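Aldehyde dehydrogenase family protein (Pseudomonas syringae pv. tomato, PDB 5IUV) probably oxidises indole-3-acetaldehyde to the auxin indole-3-acetic acid, using NAD+ as the hydride acceptor. Local coordinates at residues A[295-298]-A[299-303]; A[395-399]-A[400-404]. One frame throughout, in Å; residues are numbered along the deposited sequence.

Contact 1: A[295-298]-A[299-303]; sequences AFNQ and GEVCT. With NAD (nicotinamide-adenine-dinucleotide), chain C.
Gly299 and Glu300 fold back on the residues just before them through two backbone hydrogen bonds: Gly299 N gives to Phe296 O at 3.1 Å, and Glu300 N gives to Asn297 O at 2.8 Å. Asn297, Gln298 and Gly299 all have positive phi, describing a tight coil after helix 283-295, a backbone region that glycine enters most readily and asparagine tolerates well. Glu300 is the centre of an inverse gamma turn, and its CB rests 3.3 Å from Asn297 O. With CG beside the backbone N (chi1 -58°), the chain runs back across Gln298, and Gln298 NE2 reaches OE1 of Glu300 at 3.2 Å in a nearly straight bond. OE1 lies in the plane of the Gln298 amide, whereas the N-H arrives from above the carboxylate plane, the two planes standing almost at right angles. The other ends are held outside the turn, Gln298 OE1 by Gly342 N and Glu300 OE2 by Val345 N. Asn297 serves as a second clasp: its ND2 donates to Glu300 O at 3.1 Å and also to Asn168 O, while Asn168 ND2 binds that same Glu300 O. CG2 of Val301 packs 3.8 Å from Asn297 CB and also touches Phe296 O. The whole forms the buried turn that carries Cys302, probably the nucleophilic cysteine of this family: its SG lies 3.4 Å from NAD C4N, the carbon that accepts hydride.

Contact 2: A[395-399]-A[400-404]; sequences MRIAQ and EEIFG. With NAD (nicotinamide-adenine-dinucleotide), chain C.
Phe403 lays one face of its ring against the nicotinamide-side ribose of NAD, with C3D 4.1 Å above the ring plane and shifted toward the rim, and Phe403 CE1 3.6 Å from C2D. Trp167 meets the same ring at a steep angle. The carboxylate of Glu401 takes the two hydroxyls of the same ribose: NAD O2D donates to OE2 at 2.8 Å and NAD O3D to OE1 at 3.0 Å. An extended chain, with CG anti to the backbone N (chi1 -176°), carries this carboxylate out to the ribose. Upstream, the short helix 396-399 ends where Glu400 N donates to Arg396 O at 2.8 Å. Glu400 then runs alongside Arg396, its OE2 3.8 Å from Arg396 CG, but the charged ends do not pair: the guanidinium makes a salt bridge to Asp363, and Glu400 OE1 bonds to Tyr356 OH. Ile402 turns CD1 back to within 4.1 Å of Ile397 CB, a light apolar contact between two branched side chains across the bend. Two carboxylate oxygens for two neighbouring hydroxyls imply a bidentate hold on the ribose diol, while the aromatic face adds apolar contact, a pairing that probably helps fix where the nicotinamide sits.

Overall arrangement
Contact 1 comes first along the chain, in the loop between helix 283-295 and strand 307-311; contact 2 follows about a hundred residues later, on helix 396-399 and the loop leading to strand 406-412. Those two strands are parallel neighbours in one mixed sheet, so both loops belong to the same part of the fold. Their centres lie about 13 Å apart, and they touch where Phe403 CE1 packs 3.4 Å from Val301 N. NAD bridges them: 299-303 meets the nicotinamide ring and 400-404 the adjoining ribose. Together they line the nicotinamide end of the cofactor site, while Lys191, Glu194 and Ser245 elsewhere in the chain also bind the dinucleotide.

Contact 1: A[295-298]-A[299-303]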
loop_
_atom_site.group_PDB
_atom_site.type_symbol
_atom_site.label_atom_id
_atom_site.label_comp_id
_atom_site.label_asym_id
_atom_site.label_seq_id
_atom_site.Cartn_x
_atom_site.Cartn_y
_atom_site.Cartn_z
ATOM N N ALA A 295 -0.306 -37.083 9.379
ATOM C CA ALA A 295 0.822 -37.869 9.895
ATOM C C ALA A 295 2.109 -37.056 10.042
ATOM O O ALA A 295 2.990 -37.431 10.822
ATOM C CB ALA A 295 1.075 -39.079 9.005
ATOM N N PHE A 296 2.235 -35.962 9.292
ATOM C CA PHE A 296 3.459 -35.168 9.367
ATOM C C PHE A 296 3.642 -34.614 10.768
ATOM O O PHE A 296 2.691 -34.114 11.379
ATOM C CB PHE A 296 3.462 -34.020 8.359
ATOM C CG PHE A 296 4.708 -33.170 8.428
ATOM C CD1 PHE A 296 5.925 -33.660 7.972
ATOM C CD2 PHE A 296 4.664 -31.889 8.959
ATOM C CE1 PHE A 296 7.078 -32.881 8.037
ATOM C CE2 PHE A 296 5.812 -31.108 9.029
ATOM C CZ PHE A 296 7.020 -31.609 8.570
ATOM N N ASN A 297 4.871 -34.716 11.266
ATOM C CA ASN A 297 5.206 -34.327 12.636
ATOM C C ASN A 297 4.269 -34.947 13.667
ATOM O O ASN A 297 3.838 -34.270 14.601
ATOM C CB ASN A 297 5.191 -32.803 12.795
ATOM C CG ASN A 297 6.029 -32.340 13.980
ATOM O OD1 ASN A 297 7.132 -32.847 14.201
ATOM N ND2 ASN A 297 5.502 -31.399 14.759
ATOM N N GLN A 298 3.952 -36.226 13.479
ATOM C CA GLN A 298 3.172 -37.006 14.442
ATOM C C GLN A 298 1.778 -36.428 14.685
ATOM O O GLN A 298 1.157 -36.709 15.710
ATOM C CB GLN A 298 3.926 -37.117 15.778
ATOM C CG GLN A 298 5.310 -37.769 15.677
ATOM C CD GLN A 298 6.377 -36.829 15.118
ATOM O OE1 GLN A 298 7.091 -37.175 14.175
ATOM N NE2 GLN A 298 6.484 -35.635 15.700
ATOM N N GLY A 299 1.291 -35.619 13.748
ATOM C CA GLY A 299 -0.008 -34.986 13.900
ATOM C C GLY A 299 0.025 -33.847 14.901
ATOM O O GLY A 299 -1.012 -33.280 15.257
ATOM N N GLU A 300 1.229 -33.509 15.355
ATOM C CA GLU A 300 1.413 -32.443 16.327
ATOM C C GLU A 300 1.598 -31.139 15.576
ATOM O O GLU A 300 2.652 -30.504 15.638
ATOM C CB GLU A 300 2.606 -32.746 17.241
ATOM C CG GLU A 300 2.448 -34.070 17.988
ATOM C CD GLU A 300 3.726 -34.539 18.665
ATOM O OE1 GLU A 300 4.815 -34.376 18.069
ATOM O OE2 GLU A 300 3.636 -35.083 19.789
ATOM N N VAL A 301 0.558 -30.771 14.837
ATOM C CA VAL A 301 0.564 -29.598 13.980
ATOM C C VAL A 301 -0.754 -28.866 14.184
ATOM O O VAL A 301 -1.824 -29.480 14.156
ATOM C CB VAL A 301 0.746 -29.979 12.488
ATOM C CG1 VAL A 301 0.763 -28.736 11.603
ATOM C CG2 VAL A 301 2.020 -30.803 12.288
ATOM N N CYS A 302 -0.677 -27.560 14.412
ATOM C CA CYS A 302 -1.872 -26.762 14.647
ATOM C C CYS A 302 -2.856 -26.855 13.485
ATOM O O CYS A 302 -4.076 -26.946 13.684
ATOM C CB CYS A 302 -1.489 -25.312 14.887
ATOM S SG CYS A 302 -0.567 -24.532 13.525
ATOM N N THR A 303 -2.317 -26.847 12.270
ATOM C CA THR A 303 -3.135 -26.963 11.069
ATOM C C THR A 303 -3.256 -28.381 10.524
ATOM O O THR A 303 -3.514 -28.555 9.335
ATOM C CB THR A 303 -2.584 -26.086 9.946
ATOM O OG1 THR A 303 -1.200 -26.396 9.739
ATOM C CG2 THR A 303 -2.714 -24.634 10.319
HETATM P PA NAD C . 0.297 -24.747 25.982
HETATM O O1A NAD C . -0.876 -23.854 25.849
HETATM O O2A NAD C . 0.169 -25.778 27.085
HETATM O O5B NAD C . 1.606 -23.897 26.215
HETATM C C5B NAD C . 2.272 -23.092 25.220
HETATM C C4B NAD C . 3.319 -22.278 25.937
HETATM O O4B NAD C . 2.683 -21.509 26.981
HETATM C C3B NAD C . 4.467 -23.036 26.612
HETATM O O3B NAD C . 5.686 -22.310 26.504
HETATM C C2B NAD C . 4.009 -23.116 28.070
HETATM O O2B NAD C . 5.101 -23.266 28.973
HETATM C C1B NAD C . 3.307 -21.769 28.220
HETATM N N9A NAD C . 2.303 -21.665 29.275
HETATM C C8A NAD C . 1.571 -22.675 29.841
HETATM N N7A NAD C . 0.810 -22.293 30.838
HETATM C C5A NAD C . 1.039 -20.923 30.919
HETATM C C6A NAD C . 0.492 -19.917 31.742
HETATM N N6A NAD C . -0.378 -20.151 32.730
HETATM N N1A NAD C . 0.896 -18.642 31.525
HETATM C C2A NAD C . 1.798 -18.406 30.567
HETATM N N3A NAD C . 2.393 -19.272 29.741
HETATM C C4A NAD C . 1.958 -20.526 29.962
HETATM O O3 NAD C . 0.526 -25.522 24.594
HETATM P PN NAD C . 1.559 -26.648 24.106
HETATM O O1N NAD C . 1.090 -27.929 24.686
HETATM O O2N NAD C . 2.939 -26.192 24.390
HETATM O O5D NAD C . 1.388 -26.614 22.517
HETATM C C5D NAD C . 0.312 -27.299 21.842
HETATM C C4D NAD C . -0.712 -26.272 21.427
HETATM O O4D NAD C . -0.091 -25.303 20.550
HETATM C C3D NAD C . -1.892 -26.819 20.633
HETATM O O3D NAD C . -3.109 -26.279 21.139
HETATM C C2D NAD C . -1.580 -26.329 19.215
HETATM O O2D NAD C . -2.700 -26.125 18.358
HETATM C C1D NAD C . -0.907 -24.963 19.482
HETATM N N1N NAD C . -0.060 -24.539 18.289
HETATM C C2N NAD C . -0.546 -23.418 17.573
HETATM C C3N NAD C . 0.184 -22.916 16.506
HETATM C C7N NAD C . -0.308 -21.774 15.655
HETATM O O7N NAD C . -1.485 -21.371 15.778
HETATM N N7N NAD C . 0.496 -21.314 14.728
HETATM C C4N NAD C . 1.378 -23.549 16.154
HETATM C C5N NAD C . 1.819 -24.668 16.851
HETATM C C6N NAD C . 1.085 -25.147 17.924
#

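Contact 2: A[395-399]-A[400-404]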
loop_
_atom_site.group_PDB
_atom_site.type_symbol
_atom_site.label_atom_id
_atom_site.label_comp_id
_atom_site.label_asym_id
_atom_site.label_seq_id
_atom_site.Cartn_x
_atom_site.Cartn_y
_atom_site.Cartn_z
ATOM N N MET A 395 -19.192 -35.625 17.427
ATOM C CA MET A 395 -18.364 -36.531 18.222
ATOM C C MET A 395 -17.155 -35.793 18.794
ATOM O O MET A 395 -16.668 -34.837 18.193
ATOM C CB MET A 395 -17.900 -37.719 17.379
ATOM C CG MET A 395 -19.004 -38.694 16.976
ATOM S SD MET A 395 -18.335 -39.985 15.905
ATOM C CE MET A 395 -19.783 -41.001 15.608
ATOM N N ARG A 396 -16.674 -36.239 19.949
ATOM C CA ARG A 396 -15.541 -35.587 20.600
ATOM C C ARG A 396 -14.308 -35.537 19.698
ATOM O O ARG A 396 -13.598 -34.532 19.671
ATOM C CB ARG A 396 -15.202 -36.288 21.919
ATOM C CG ARG A 396 -16.268 -36.117 22.988
ATOM C CD ARG A 396 -15.741 -36.478 24.372
ATOM N NE ARG A 396 -15.396 -37.892 24.475
ATOM C CZ ARG A 396 -16.266 -38.856 24.765
ATOM N NH1 ARG A 396 -17.542 -38.558 24.973
ATOM N NH2 ARG A 396 -15.866 -40.119 24.844
ATOM N N ILE A 397 -14.061 -36.602 18.940
ATOM C CA ILE A 397 -12.873 -36.628 18.097
ATOM C C ILE A 397 -13.029 -35.708 16.889
ATOM O O ILE A 397 -12.054 -35.428 16.191
ATOM C CB ILE A 397 -12.526 -38.051 17.618
ATOM C CG1 ILE A 397 -13.693 -38.670 16.856
ATOM C CG2 ILE A 397 -12.115 -38.924 18.799
ATOM C CD1 ILE A 397 -13.299 -39.865 16.016
ATOM N N ALA A 398 -14.249 -35.236 16.648
ATOM C CA ALA A 398 -14.494 -34.270 15.579
ATOM C C ALA A 398 -14.423 -32.839 16.108
ATOM O O ALA A 398 -13.996 -31.930 15.396
ATOM C CB ALA A 398 -15.848 -34.525 14.923
ATOM N N GLN A 399 -14.837 -32.643 17.357
ATOM C CA GLN A 399 -14.882 -31.302 17.944
ATOM C C GLN A 399 -13.575 -30.882 18.615
ATOM O O GLN A 399 -13.162 -29.728 18.510
ATOM C CB GLN A 399 -16.026 -31.214 18.957
ATOM C CG GLN A 399 -17.400 -31.082 18.317
ATOM C CD GLN A 399 -17.547 -29.783 17.550
ATOM O OE1 GLN A 399 -17.217 -28.708 18.060
ATOM N NE2 GLN A 399 -18.028 -29.871 16.311
ATOM N N GLU A 400 -12.921 -31.816 19.296
ATOM C CA GLU A 400 -11.757 -31.467 20.105
ATOM C C GLU A 400 -10.419 -31.720 19.412
ATOM O O GLU A 400 -10.254 -32.706 18.684
ATOM C CB GLU A 400 -11.814 -32.227 21.432
ATOM C CG GLU A 400 -13.094 -31.951 22.196
ATOM C CD GLU A 400 -13.229 -32.789 23.448
ATOM O OE1 GLU A 400 -12.200 -33.275 23.963
ATOM O OE2 GLU A 400 -14.374 -32.956 23.913
ATOM N N GLU A 401 -9.468 -30.814 19.635
ATOM C CA GLU A 401 -8.127 -30.970 19.083
ATOM C C GLU A 401 -7.397 -32.101 19.793
ATOM O O GLU A 401 -7.278 -32.098 21.020
ATOM C CB GLU A 401 -7.320 -29.677 19.212
ATOM C CG GLU A 401 -5.943 -29.769 18.568
ATOM C CD GLU A 401 -5.168 -28.461 18.628
ATOM O OE1 GLU A 401 -5.206 -27.792 19.682
ATOM O OE2 GLU A 401 -4.524 -28.107 17.619
ATOM N N ILE A 402 -6.899 -33.063 19.023
ATOM C CA ILE A 402 -6.250 -34.234 19.605
ATOM C C ILE A 402 -4.733 -34.057 19.669
ATOM O O ILE A 402 -4.089 -34.474 20.635
ATOM C CB ILE A 402 -6.598 -35.501 18.806
ATOM C CG1 ILE A 402 -8.116 -35.722 18.822
ATOM C CG2 ILE A 402 -5.866 -36.717 19.373
ATOM C CD1 ILE A 402 -8.614 -36.716 17.779
ATOM N N PHE A 403 -4.178 -33.423 18.641
ATOM C CA PHE A 403 -2.738 -33.179 18.542
ATOM C C PHE A 403 -1.952 -34.486 18.563
ATOM O O PHE A 403 -0.922 -34.606 19.229
ATOM C CB PHE A 403 -2.257 -32.248 19.658
ATOM C CG PHE A 403 -1.279 -31.207 19.187
ATOM C CD1 PHE A 403 -1.599 -30.375 18.132
ATOM C CD2 PHE A 403 -0.047 -31.063 19.802
ATOM C CE1 PHE A 403 -0.703 -29.419 17.691
ATOM C CE2 PHE A 403 0.849 -30.108 19.376
ATOM C CZ PHE A 403 0.524 -29.281 18.316
ATOM N N GLY A 404 -2.465 -35.462 17.826
ATOM C CA GLY A 404 -1.759 -36.692 17.540
ATOM C C GLY A 404 -2.146 -37.072 16.125
ATOM O O GLY A 404 -2.941 -36.370 15.498
HETATM P PA NAD C . 0.297 -24.747 25.982
HETATM O O1A NAD C . -0.876 -23.854 25.849
HETATM O O2A NAD C . 0.169 -25.778 27.085
HETATM O O5B NAD C . 1.606 -23.897 26.215
HETATM C C5B NAD C . 2.272 -23.092 25.220
HETATM C C4B NAD C . 3.319 -22.278 25.937
HETATM O O4B NAD C . 2.683 -21.509 26.981
HETATM C C3B NAD C . 4.467 -23.036 26.612
HETATM O O3B NAD C . 5.686 -22.310 26.504
HETATM C C2B NAD C . 4.009 -23.116 28.070
HETATM O O2B NAD C . 5.101 -23.266 28.973
HETATM C C1B NAD C . 3.307 -21.769 28.220
HETATM N N9A NAD C . 2.303 -21.665 29.275
HETATM C C8A NAD C . 1.571 -22.675 29.841
HETATM N N7A NAD C . 0.810 -22.293 30.838
HETATM C C5A NAD C . 1.039 -20.923 30.919
HETATM C C6A NAD C . 0.492 -19.917 31.742
HETATM N N6A NAD C . -0.378 -20.151 32.730
HETATM N N1A NAD C . 0.896 -18.642 31.525
HETATM C C2A NAD C . 1.798 -18.406 30.567
HETATM N N3A NAD C . 2.393 -19.272 29.741
HETATM C C4A NAD C . 1.958 -20.526 29.962
HETATM O O3 NAD C . 0.526 -25.522 24.594
HETATM P PN NAD C . 1.559 -26.648 24.106
HETATM O O1N NAD C . 1.090 -27.929 24.686
HETATM O O2N NAD C . 2.939 -26.192 24.390
HETATM O O5D NAD C . 1.388 -26.614 22.517
HETATM C C5D NAD C . 0.312 -27.299 21.842
HETATM C C4D NAD C . -0.712 -26.272 21.427
HETATM O O4D NAD C . -0.091 -25.303 20.550
HETATM C C3D NAD C . -1.892 -26.819 20.633
HETATM O O3D NAD C . -3.109 -26.279 21.139
HETATM C C2D NAD C . -1.580 -26.329 19.215
HETATM O O2D NAD C . -2.700 -26.125 18.358
HETATM C C1D NAD C . -0.907 -24.963 19.482
HETATM N N1N NAD C . -0.060 -24.539 18.289
HETATM C C2N NAD C . -0.546 -23.418 17.573
HETATM C C3N NAD C . 0.184 -22.916 16.506
HETATM C C7N NAD C . -0.308 -21.774 15.655
HETATM O O7N NAD C . -1.485 -21.371 15.778
HETATM N N7N NAD C . 0.496 -21.314 14.728
HETATM C C4N NAD C . 1.378 -23.549 16.154
HETATM C C5N NAD C . 1.819 -24.668 16.851
HETATM C C6N NAD C . 1.085 -25.147 17.924
#